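Local coordinates for protein beta-galactosidase (Trichoderma reesei, PDB 3OG2) that probably catalyses the hydrolysis of terminal non-reducing beta-D-galactose residues in beta-D-galactosides, as a glycoside hydrolase of family 35, at residues 837-848 / 920-928; 907-917 / 966-974. All coordinates share one frame; numbering follows the deposited sequence.

Overall arrangement
Read from the N terminus, the four segments come in the order 837-848, 907-917, 920-928, 966-974, so the two contacts alternate along the chain: the loop closed by interaction 1 spans 71 residues, that of interaction 2 spans 48, and they cross rather than nest. Interaction 1 ties the loop leading into helix 846-850 to the hairpin of strands 917-923 and 926-932, at one border of a five-stranded antiparallel sheet. Interaction 2 pairs strand 900-908 with strand 973-977 in a second antiparallel sheet and packs the loop leading on to strand 917-923 against residues 966-971. That loop adjoins segment 920-928 in sequence, although the centres of the contacts lie about 21 Å apart.

Interaction 1: residues 837-848 / 920-928; sequences RGPLNEGGLFFE and LLYVNGFQY
With chi1 at -174°, CG of Asn841 stands anti to the backbone N and carries the amide to the 920-928 hairpin, while Arg837, extended from CG to NE, lays its CD over the centre of the Phe926 ring, 3.8 Å from the centroid. Both functions of the Asn841 amide are used: OD1 accepts an almost straight bond from Gln927 N (2.9 Å, 175°) on a lone pair, and ND2 donates to Gly925 O (2.9 Å). Arg837 NH2 reaches Asn924 O at 2.9 Å, the donor tilted out of the carbonyl plane; NH1 pairs with Asp834. The docked element is a beta hairpin with a type I' turn from Val923 to Phe926, where a CB on Gly925 would clash with Arg837 CZ. With Arg837 cut back to an alanine, Asp834 would probably lose its charge partner, Asn924 O its guanidinium donor, and the Phe926 face its CD cover. Tyr922 OH donates a very short bond to Glu848 OE2 (2.5 Å), which also accepts from Gly843 N at 2.9 Å and from a water shared with Gln927 NE2. Glu848 OE1 accepts from Leu845 N, at the helix N-cap, through its anti lone pair; Phe847 CE1 meets Tyr922 CE2 at 3.6 Å.

Interaction 2: residues 907-917 / 966-974; sequences VFDNATAAAPY and RGAKVPGLA. With NAG (2-acetamido-2-deoxy-beta-D-glucopyranose), chain C.
Val907 and Ala974 form an antiparallel hydrogen-bonded pair, Val907 N to Ala974 O at 2.8 Å and Ala974 N to Val907 O at 3.0 Å, and Phe908 and Leu973 form a non-hydrogen-bonded pair, within one sheet of an all-beta domain consistent with a beta sandwich. A further backbone bond runs from Asp909 N to Gly972 O (2.9 Å), its donor above the carbonyl plane. Packing is tight on the face that carries Phe908 and Leu973: CD1 of Leu973 sits over the middle of the Phe908 ring, 3.8 Å from its centroid and 6° off the normal, a CH-pi contact. Leu973 also touches Val958, and Phe908 stacks on Tyr931, which places this face against the five-stranded sheet. Tyr917, its CG between the backbone N and the carbonyl carbon (chi1 67°), lies with one ring face against the Lys969 carbonyl carbon and brings OH to 3.4 Å from Pro971 CD. At the exposed edge, Ala915 CB still packs closely, 3.1 Å above the guanidinium plane of Arg966, offset toward its rim; Arg966 is salt-bridged to Glu964.

The outer side is looser. Asn910 points away from 966-974 and bears an N-linked NAG, whose O6 shares a hydrogen bond with OG1 of the poorly ordered Thr912. Waters replace direct backbone bonds here: one links Ala915 O to Lys969 N, and another donates to both Pro916 O (2.7 Å) and Gly967 O (2.8 Å).

Interaction 1: residues 837-848 / 920-928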
loop_
_atom_site.group_PDB
_atom_site.type_symbol
_atom_site.label_atom_id
_atom_site.label_comp_id
_atom_site.label_asym_id
_atom_site.label_seq_id
_atom_site.Cartn_x
_atom_site.Cartn_y
_atom_site.Cartn_z
ATOM N N ARG A 837 3.652 -7.508 -20.067
ATOM C CA ARG A 837 4.178 -6.691 -18.950
ATOM C C ARG A 837 3.611 -5.277 -18.969
ATOM O O ARG A 837 3.856 -4.549 -17.988
ATOM C CB ARG A 837 5.714 -6.687 -18.964
ATOM C CG ARG A 837 6.276 -8.122 -18.845
ATOM C CD ARG A 837 7.778 -8.101 -18.663
ATOM N NE ARG A 837 8.384 -9.451 -18.597
ATOM C CZ ARG A 837 8.496 -10.268 -19.633
ATOM N NH1 ARG A 837 8.068 -9.996 -20.858
ATOM N NH2 ARG A 837 9.073 -11.451 -19.461
ATOM N N GLY A 838 2.858 -4.898 -19.988
ATOM C CA GLY A 838 2.083 -3.676 -19.941
ATOM C C GLY A 838 2.781 -2.486 -20.559
ATOM O O GLY A 838 3.929 -2.549 -21.010
ATOM N N PRO A 839 2.038 -1.378 -20.595
ATOM C CA PRO A 839 2.427 -0.238 -21.415
ATOM C C PRO A 839 3.562 0.604 -20.820
ATOM O O PRO A 839 4.063 1.453 -21.559
ATOM C CB PRO A 839 1.138 0.630 -21.484
ATOM C CG PRO A 839 0.345 0.227 -20.250
ATOM C CD PRO A 839 0.662 -1.235 -20.011
ATOM N N LEU A 840 3.919 0.458 -19.552
ATOM C CA LEU A 840 4.875 1.380 -18.913
ATOM C C LEU A 840 6.205 0.689 -18.603
ATOM O O LEU A 840 7.191 1.389 -18.354
ATOM C CB LEU A 840 4.295 1.948 -17.619
ATOM C CG LEU A 840 2.917 2.624 -17.793
ATOM C CD1 LEU A 840 2.476 3.224 -16.476
ATOM C CD2 LEU A 840 2.982 3.704 -18.883
ATOM N N ASN A 841 6.261 -0.648 -18.671
ATOM C CA ASN A 841 7.444 -1.367 -18.200
ATOM C C ASN A 841 8.749 -0.939 -18.842
ATOM O O ASN A 841 9.763 -0.819 -18.145
ATOM C CB ASN A 841 7.169 -2.893 -18.394
ATOM C CG ASN A 841 8.290 -3.746 -17.797
ATOM O OD1 ASN A 841 8.508 -3.676 -16.576
ATOM N ND2 ASN A 841 8.961 -4.526 -18.630
ATOM N N GLU A 842 8.709 -0.749 -20.176
ATOM C CA GLU A 842 9.896 -0.356 -20.912
ATOM C C GLU A 842 9.982 1.128 -21.191
ATOM O O GLU A 842 8.968 1.711 -21.598
ATOM C CB GLU A 842 9.863 -0.827 -22.368
ATOM C CG GLU A 842 9.773 -2.266 -22.478
ATOM C CD GLU A 842 9.666 -2.826 -23.896
ATOM O OE1 GLU A 842 9.784 -2.229 -25.013
ATOM O OE2 GLU A 842 9.458 -4.055 -23.796
ATOM N N GLY A 843 11.161 1.685 -21.055
ATOM C CA GLY A 843 11.417 3.015 -21.613
ATOM C C GLY A 843 12.072 2.912 -22.987
ATOM O O GLY A 843 11.973 1.857 -23.665
ATOM N N GLY A 844 12.759 4.001 -23.380
ATOM C CA GLY A 844 13.253 4.141 -24.742
ATOM C C GLY A 844 14.733 3.789 -24.899
ATOM O O GLY A 844 15.234 4.055 -26.001
ATOM N N LEU A 845 15.442 3.325 -23.860
ATOM C CA LEU A 845 16.846 3.058 -24.091
ATOM C C LEU A 845 17.023 1.891 -25.093
ATOM O O LEU A 845 16.173 1.016 -25.188
ATOM C CB LEU A 845 17.514 2.658 -22.767
ATOM C CG LEU A 845 17.711 3.821 -21.771
ATOM C CD1 LEU A 845 18.135 3.294 -20.416
ATOM C CD2 LEU A 845 18.698 4.856 -22.297
ATOM N N PHE A 846 18.136 1.916 -25.840
ATOM C CA PHE A 846 18.338 0.942 -26.891
ATOM C C PHE A 846 18.111 -0.477 -26.421
ATOM O O PHE A 846 17.409 -1.253 -27.087
ATOM C CB PHE A 846 19.771 1.084 -27.438
ATOM C CG PHE A 846 20.218 -0.037 -28.340
ATOM C CD1 PHE A 846 19.807 -0.010 -29.683
ATOM C CD2 PHE A 846 21.021 -1.058 -27.861
ATOM C CE1 PHE A 846 20.218 -1.055 -30.502
ATOM C CE2 PHE A 846 21.432 -2.098 -28.680
ATOM C CZ PHE A 846 21.019 -2.074 -30.015
ATOM N N PHE A 847 18.664 -0.862 -25.269
ATOM C CA PHE A 847 18.487 -2.294 -24.886
ATOM C C PHE A 847 17.010 -2.636 -24.677
ATOM O O PHE A 847 16.582 -3.781 -24.967
ATOM C CB PHE A 847 19.309 -2.686 -23.655
ATOM C CG PHE A 847 18.749 -2.145 -22.333
ATOM C CD1 PHE A 847 17.954 -2.963 -21.560
ATOM C CD2 PHE A 847 19.006 -0.863 -21.892
ATOM C CE1 PHE A 847 17.397 -2.569 -20.348
ATOM C CE2 PHE A 847 18.476 -0.427 -20.668
ATOM C CZ PHE A 847 17.661 -1.270 -19.916
ATOM N N GLU A 848 16.211 -1.686 -24.147
ATOM C CA GLU A 848 14.770 -1.925 -23.939
ATOM C C GLU A 848 14.043 -2.043 -25.273
ATOM O O GLU A 848 13.193 -2.916 -25.456
ATOM C CB GLU A 848 14.177 -0.747 -23.116
ATOM C CG GLU A 848 14.823 -0.590 -21.745
ATOM C CD GLU A 848 14.230 0.586 -20.979
ATOM O OE1 GLU A 848 14.506 1.782 -21.333
ATOM O OE2 GLU A 848 13.497 0.301 -19.996
ATOM N N LEU A 920 18.969 0.818 -13.924
ATOM C CA LEU A 920 17.673 0.153 -13.974
ATOM C C LEU A 920 17.910 -1.343 -13.682
ATOM O O LEU A 920 18.839 -1.922 -14.232
ATOM C CB LEU A 920 17.016 0.296 -15.334
ATOM C CG LEU A 920 16.752 1.722 -15.788
ATOM C CD1 LEU A 920 16.346 1.730 -17.245
ATOM C CD2 LEU A 920 15.605 2.296 -14.934
ATOM N N LEU A 921 17.031 -1.887 -12.856
ATOM C CA LEU A 921 17.095 -3.303 -12.485
ATOM C C LEU A 921 15.968 -4.058 -13.202
ATOM O O LEU A 921 14.808 -3.635 -13.064
ATOM C CB LEU A 921 16.955 -3.447 -10.959
ATOM C CG LEU A 921 16.851 -4.881 -10.460
ATOM C CD1 LEU A 921 18.157 -5.667 -10.649
ATOM C CD2 LEU A 921 16.485 -4.833 -8.967
ATOM N N TYR A 922 16.255 -5.120 -13.910
ATOM C CA TYR A 922 15.262 -5.964 -14.532
ATOM C C TYR A 922 15.384 -7.366 -13.979
ATOM O O TYR A 922 16.491 -7.867 -13.764
ATOM C CB TYR A 922 15.487 -5.981 -16.016
ATOM C CG TYR A 922 14.960 -4.777 -16.748
ATOM C CD1 TYR A 922 13.659 -4.910 -17.253
ATOM C CD2 TYR A 922 15.616 -3.593 -17.027
ATOM C CE1 TYR A 922 12.946 -3.984 -17.969
ATOM C CE2 TYR A 922 14.872 -2.614 -17.770
ATOM C CZ TYR A 922 13.599 -2.796 -18.210
ATOM O OH TYR A 922 12.888 -1.850 -18.974
ATOM N N VAL A 923 14.245 -7.961 -13.737
ATOM C CA VAL A 923 14.188 -9.377 -13.326
ATOM C C VAL A 923 13.184 -10.089 -14.222
ATOM O O VAL A 923 11.995 -9.758 -14.177
ATOM C CB VAL A 923 13.827 -9.528 -11.858
ATOM C CG1 VAL A 923 13.714 -11.032 -11.547
ATOM C CG2 VAL A 923 14.862 -8.814 -10.993
ATOM N N ASN A 924 13.604 -11.037 -15.017
ATOM C CA ASN A 924 12.778 -11.774 -15.943
ATOM C C ASN A 924 11.896 -10.850 -16.759
ATOM O O ASN A 924 10.726 -11.101 -17.043
ATOM C CB ASN A 924 11.923 -12.814 -15.186
ATOM C CG ASN A 924 12.834 -13.874 -14.580
ATOM O OD1 ASN A 924 13.842 -14.250 -15.190
ATOM N ND2 ASN A 924 12.527 -14.365 -13.395
ATOM N N GLY A 925 12.540 -9.762 -17.179
ATOM C CA GLY A 925 11.917 -8.810 -18.102
ATOM C C GLY A 925 11.108 -7.709 -17.406
ATOM O O GLY A 925 10.751 -6.730 -18.083
ATOM N N PHE A 926 10.804 -7.862 -16.124
ATOM C CA PHE A 926 10.095 -6.828 -15.368
ATOM C C PHE A 926 11.060 -5.807 -14.796
ATOM O O PHE A 926 12.034 -6.197 -14.131
ATOM C CB PHE A 926 9.360 -7.474 -14.196
ATOM C CG PHE A 926 8.141 -8.308 -14.640
ATOM C CD1 PHE A 926 8.257 -9.628 -15.018
ATOM C CD2 PHE A 926 6.888 -7.663 -14.648
ATOM C CE1 PHE A 926 7.123 -10.360 -15.408
ATOM C CE2 PHE A 926 5.769 -8.395 -15.011
ATOM C CZ PHE A 926 5.884 -9.710 -15.398
ATOM N N GLN A 927 10.779 -4.537 -15.040
ATOM C CA GLN A 927 11.674 -3.517 -14.404
ATOM C C GLN A 927 11.251 -3.369 -12.957
ATOM O O GLN A 927 10.099 -3.131 -12.657
ATOM C CB GLN A 927 11.595 -2.219 -15.187
ATOM C CG GLN A 927 12.740 -1.259 -14.816
ATOM C CD GLN A 927 12.175 -0.156 -13.953
ATOM O OE1 GLN A 927 12.007 -0.323 -12.740
ATOM N NE2 GLN A 927 11.869 0.987 -14.570
ATOM N N TYR A 928 12.194 -3.620 -12.055
ATOM C CA TYR A 928 11.961 -3.668 -10.625
ATOM C C TYR A 928 12.871 -2.718 -9.876
ATOM O O TYR A 928 13.150 -2.912 -8.680
ATOM C CB TYR A 928 12.040 -5.139 -10.086
ATOM C CG TYR A 928 10.637 -5.621 -9.718
ATOM C CD1 TYR A 928 10.114 -5.380 -8.482
ATOM C CD2 TYR A 928 9.862 -6.314 -10.667
ATOM C CE1 TYR A 928 8.814 -5.841 -8.177
ATOM C CE2 TYR A 928 8.557 -6.762 -10.387
ATOM C CZ TYR A 928 8.055 -6.517 -9.123
ATOM O OH TYR A 928 6.776 -6.946 -8.851
HETATM O O HOH W 1 12.045 0.709 -17.599
#

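Interaction 2: residues 907-917 / 966-974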
loop_
_atom_site.group_PDB
_atom_site.type_symbol
_atom_site.label_atom_id
_atom_site.label_comp_id
_atom_site.label_asym_id
_atom_site.label_seq_id
_atom_site.Cartn_x
_atom_site.Cartn_y
_atom_site.Cartn_z
ATOM N N VAL A 907 20.672 -5.519 -3.608
ATOM C CA VAL A 907 21.184 -4.377 -2.841
ATOM C C VAL A 907 22.375 -3.737 -3.527
ATOM O O VAL A 907 23.381 -4.463 -3.759
ATOM C CB VAL A 907 21.618 -4.754 -1.410
ATOM C CG1 VAL A 907 22.163 -3.572 -0.618
ATOM C CG2 VAL A 907 20.395 -5.323 -0.690
ATOM N N PHE A 908 22.311 -2.458 -3.819
ATOM C CA PHE A 908 23.402 -1.700 -4.385
ATOM C C PHE A 908 24.192 -1.081 -3.217
ATOM O O PHE A 908 23.597 -0.516 -2.298
ATOM C CB PHE A 908 22.806 -0.548 -5.221
ATOM C CG PHE A 908 22.210 -0.969 -6.559
ATOM C CD1 PHE A 908 20.968 -1.595 -6.646
ATOM C CD2 PHE A 908 22.857 -0.767 -7.768
ATOM C CE1 PHE A 908 20.423 -1.976 -7.882
ATOM C CE2 PHE A 908 22.343 -1.105 -8.995
ATOM C CZ PHE A 908 21.113 -1.707 -9.060
ATOM N N ASP A 909 25.522 -1.159 -3.345
ATOM C CA ASP A 909 26.409 -0.505 -2.375
ATOM C C ASP A 909 26.584 0.963 -2.741
ATOM O O ASP A 909 26.930 1.258 -3.889
ATOM C CB ASP A 909 27.751 -1.243 -2.390
ATOM C CG ASP A 909 28.817 -0.905 -1.399
ATOM O OD1 ASP A 909 28.579 -0.003 -0.577
ATOM O OD2 ASP A 909 29.898 -1.538 -1.414
ATOM N N ASN A 910 26.337 1.891 -1.850
ATOM C CA ASN A 910 26.487 3.285 -2.247
ATOM C C ASN A 910 27.768 3.850 -1.652
ATOM O O ASN A 910 27.777 4.160 -0.445
ATOM C CB ASN A 910 25.304 4.117 -1.780
ATOM C CG ASN A 910 25.437 5.552 -2.205
ATOM O OD1 ASN A 910 26.193 5.887 -3.141
ATOM N ND2 ASN A 910 24.718 6.450 -1.543
ATOM N N ALA A 911 28.795 3.937 -2.523
ATOM C CA ALA A 911 30.150 4.337 -2.134
ATOM C C ALA A 911 30.373 5.846 -2.251
ATOM O O ALA A 911 30.314 6.362 -3.356
ATOM C CB ALA A 911 31.220 3.630 -2.953
ATOM N N THR A 912 30.628 6.486 -1.120
ATOM C CA THR A 912 30.486 7.918 -0.914
ATOM C C THR A 912 31.263 8.619 -2.004
ATOM O O THR A 912 30.880 9.613 -2.615
ATOM C CB THR A 912 30.973 8.412 0.455
ATOM O OG1 THR A 912 29.884 9.050 1.156
ATOM C CG2 THR A 912 32.061 9.476 0.355
ATOM N N ALA A 913 32.446 8.011 -2.227
ATOM C CA ALA A 913 33.142 8.782 -3.264
ATOM C C ALA A 913 33.023 7.965 -4.530
ATOM O O ALA A 913 33.854 7.070 -4.750
ATOM C CB ALA A 913 34.555 9.133 -2.844
ATOM N N ALA A 914 31.968 8.309 -5.288
ATOM C CA ALA A 914 31.903 7.621 -6.568
ATOM C C ALA A 914 31.133 8.504 -7.549
ATOM O O ALA A 914 30.169 9.190 -7.192
ATOM C CB ALA A 914 31.351 6.234 -6.378
ATOM N N ALA A 915 31.619 8.475 -8.775
ATOM C CA ALA A 915 30.957 9.138 -9.893
ATOM C C ALA A 915 29.477 8.733 -9.960
ATOM O O ALA A 915 29.064 7.596 -9.709
ATOM C CB ALA A 915 31.656 8.809 -11.190
ATOM N N PRO A 916 28.668 9.723 -10.306
ATOM C CA PRO A 916 27.225 9.528 -10.330
ATOM C C PRO A 916 26.712 8.664 -11.476
ATOM O O PRO A 916 27.211 8.757 -12.614
ATOM C CB PRO A 916 26.695 10.969 -10.481
ATOM C CG PRO A 916 27.830 11.670 -11.180
ATOM C CD PRO A 916 29.111 11.095 -10.657
ATOM N N TYR A 917 25.716 7.812 -11.168
ATOM C CA TYR A 917 25.113 7.016 -12.211
ATOM C C TYR A 917 23.643 6.721 -11.852
ATOM O O TYR A 917 23.253 6.848 -10.698
ATOM C CB TYR A 917 25.861 5.703 -12.450
ATOM C CG TYR A 917 25.823 4.687 -11.322
ATOM C CD1 TYR A 917 26.713 4.778 -10.244
ATOM C CD2 TYR A 917 24.931 3.642 -11.360
ATOM C CE1 TYR A 917 26.680 3.847 -9.226
ATOM C CE2 TYR A 917 24.905 2.703 -10.338
ATOM C CZ TYR A 917 25.765 2.799 -9.289
ATOM O OH TYR A 917 25.722 1.844 -8.300
ATOM N N ARG A 966 34.107 10.628 -16.705
ATOM C CA ARG A 966 34.940 9.656 -16.025
ATOM C C ARG A 966 34.349 8.251 -16.026
ATOM O O ARG A 966 34.952 7.259 -15.642
ATOM C CB ARG A 966 35.102 10.075 -14.545
ATOM C CG ARG A 966 33.765 10.427 -13.850
ATOM C CD ARG A 966 33.993 10.893 -12.426
ATOM N NE ARG A 966 33.109 11.873 -11.808
ATOM C CZ ARG A 966 32.964 11.983 -10.479
ATOM N NH1 ARG A 966 33.663 11.145 -9.698
ATOM N NH2 ARG A 966 32.169 12.867 -9.870
ATOM N N GLY A 967 33.070 8.172 -16.417
ATOM C CA GLY A 967 32.348 6.918 -16.357
ATOM C C GLY A 967 31.799 6.576 -14.983
ATOM O O GLY A 967 31.644 7.476 -14.126
ATOM N N ALA A 968 31.465 5.277 -14.798
ATOM C CA ALA A 968 30.847 4.851 -13.532
ATOM C C ALA A 968 30.890 3.342 -13.454
ATOM O O ALA A 968 31.051 2.632 -14.443
ATOM C CB ALA A 968 29.411 5.383 -13.407
ATOM N N LYS A 969 30.676 2.868 -12.215
ATOM C CA LYS A 969 30.520 1.424 -11.999
ATOM C C LYS A 969 29.637 1.231 -10.779
ATOM O O LYS A 969 29.481 2.130 -9.958
ATOM C CB LYS A 969 31.890 0.766 -11.805
ATOM C CG LYS A 969 32.582 1.168 -10.516
ATOM C CD LYS A 969 33.973 0.548 -10.464
ATOM C CE LYS A 969 34.874 1.081 -11.547
ATOM N NZ LYS A 969 35.276 2.511 -11.350
ATOM N N VAL A 970 29.080 0.054 -10.679
ATOM C CA VAL A 970 28.334 -0.348 -9.498
ATOM C C VAL A 970 29.341 -0.793 -8.443
ATOM O O VAL A 970 30.072 -1.758 -8.689
ATOM C CB VAL A 970 27.336 -1.468 -9.809
ATOM C CG1 VAL A 970 26.587 -1.867 -8.520
ATOM C CG2 VAL A 970 26.353 -1.038 -10.876
ATOM N N PRO A 971 29.456 -0.126 -7.310
ATOM C CA PRO A 971 30.515 -0.512 -6.330
ATOM C C PRO A 971 30.283 -1.887 -5.729
ATOM O O PRO A 971 31.241 -2.590 -5.355
ATOM C CB PRO A 971 30.422 0.581 -5.267
ATOM C CG PRO A 971 29.707 1.707 -5.941
ATOM C CD PRO A 971 28.681 1.033 -6.849
ATOM N N GLY A 972 29.023 -2.311 -5.579
ATOM C CA GLY A 972 28.753 -3.642 -5.025
ATOM C C GLY A 972 27.288 -3.907 -5.327
ATOM O O GLY A 972 26.473 -2.971 -5.380
ATOM N N LEU A 973 26.980 -5.181 -5.564
ATOM C CA LEU A 973 25.611 -5.568 -5.899
ATOM C C LEU A 973 25.424 -6.978 -5.343
ATOM O O LEU A 973 26.224 -7.865 -5.662
ATOM C CB LEU A 973 25.414 -5.527 -7.405
ATOM C CG LEU A 973 24.013 -5.919 -7.888
ATOM C CD1 LEU A 973 23.000 -4.902 -7.387
ATOM C CD2 LEU A 973 24.037 -6.030 -9.406
ATOM N N ALA A 974 24.446 -7.182 -4.457
ATOM C CA ALA A 974 24.322 -8.442 -3.793
ATOM C C ALA A 974 22.855 -8.814 -3.684
ATOM O O ALA A 974 21.988 -7.955 -3.629
ATOM C CB ALA A 974 24.965 -8.344 -2.409
HETATM C C1 NAG C . 24.616 7.805 -1.995
HETATM C C2 NAG C . 23.135 8.202 -1.872
HETATM C C3 NAG C . 23.012 9.690 -2.228
HETATM C C4 NAG C . 23.919 10.546 -1.331
HETATM C C5 NAG C . 25.356 9.971 -1.346
HETATM C C6 NAG C . 26.261 10.680 -0.344
HETATM C C7 NAG C . 21.528 6.468 -2.496
HETATM C C8 NAG C . 21.084 5.538 -3.617
HETATM N N2 NAG C . 22.379 7.414 -2.857
HETATM O O3 NAG C . 21.653 10.077 -2.115
HETATM O O4 NAG C . 23.998 11.844 -1.897
HETATM O O5 NAG C . 25.345 8.587 -1.065
HETATM O O6 NAG C . 27.611 10.257 -0.629
HETATM O O7 NAG C . 21.164 6.306 -1.345
HETATM O O HOH W 2 30.483 5.061 -10.009
HETATM O O HOH W 3 29.548 9.297 -13.959
#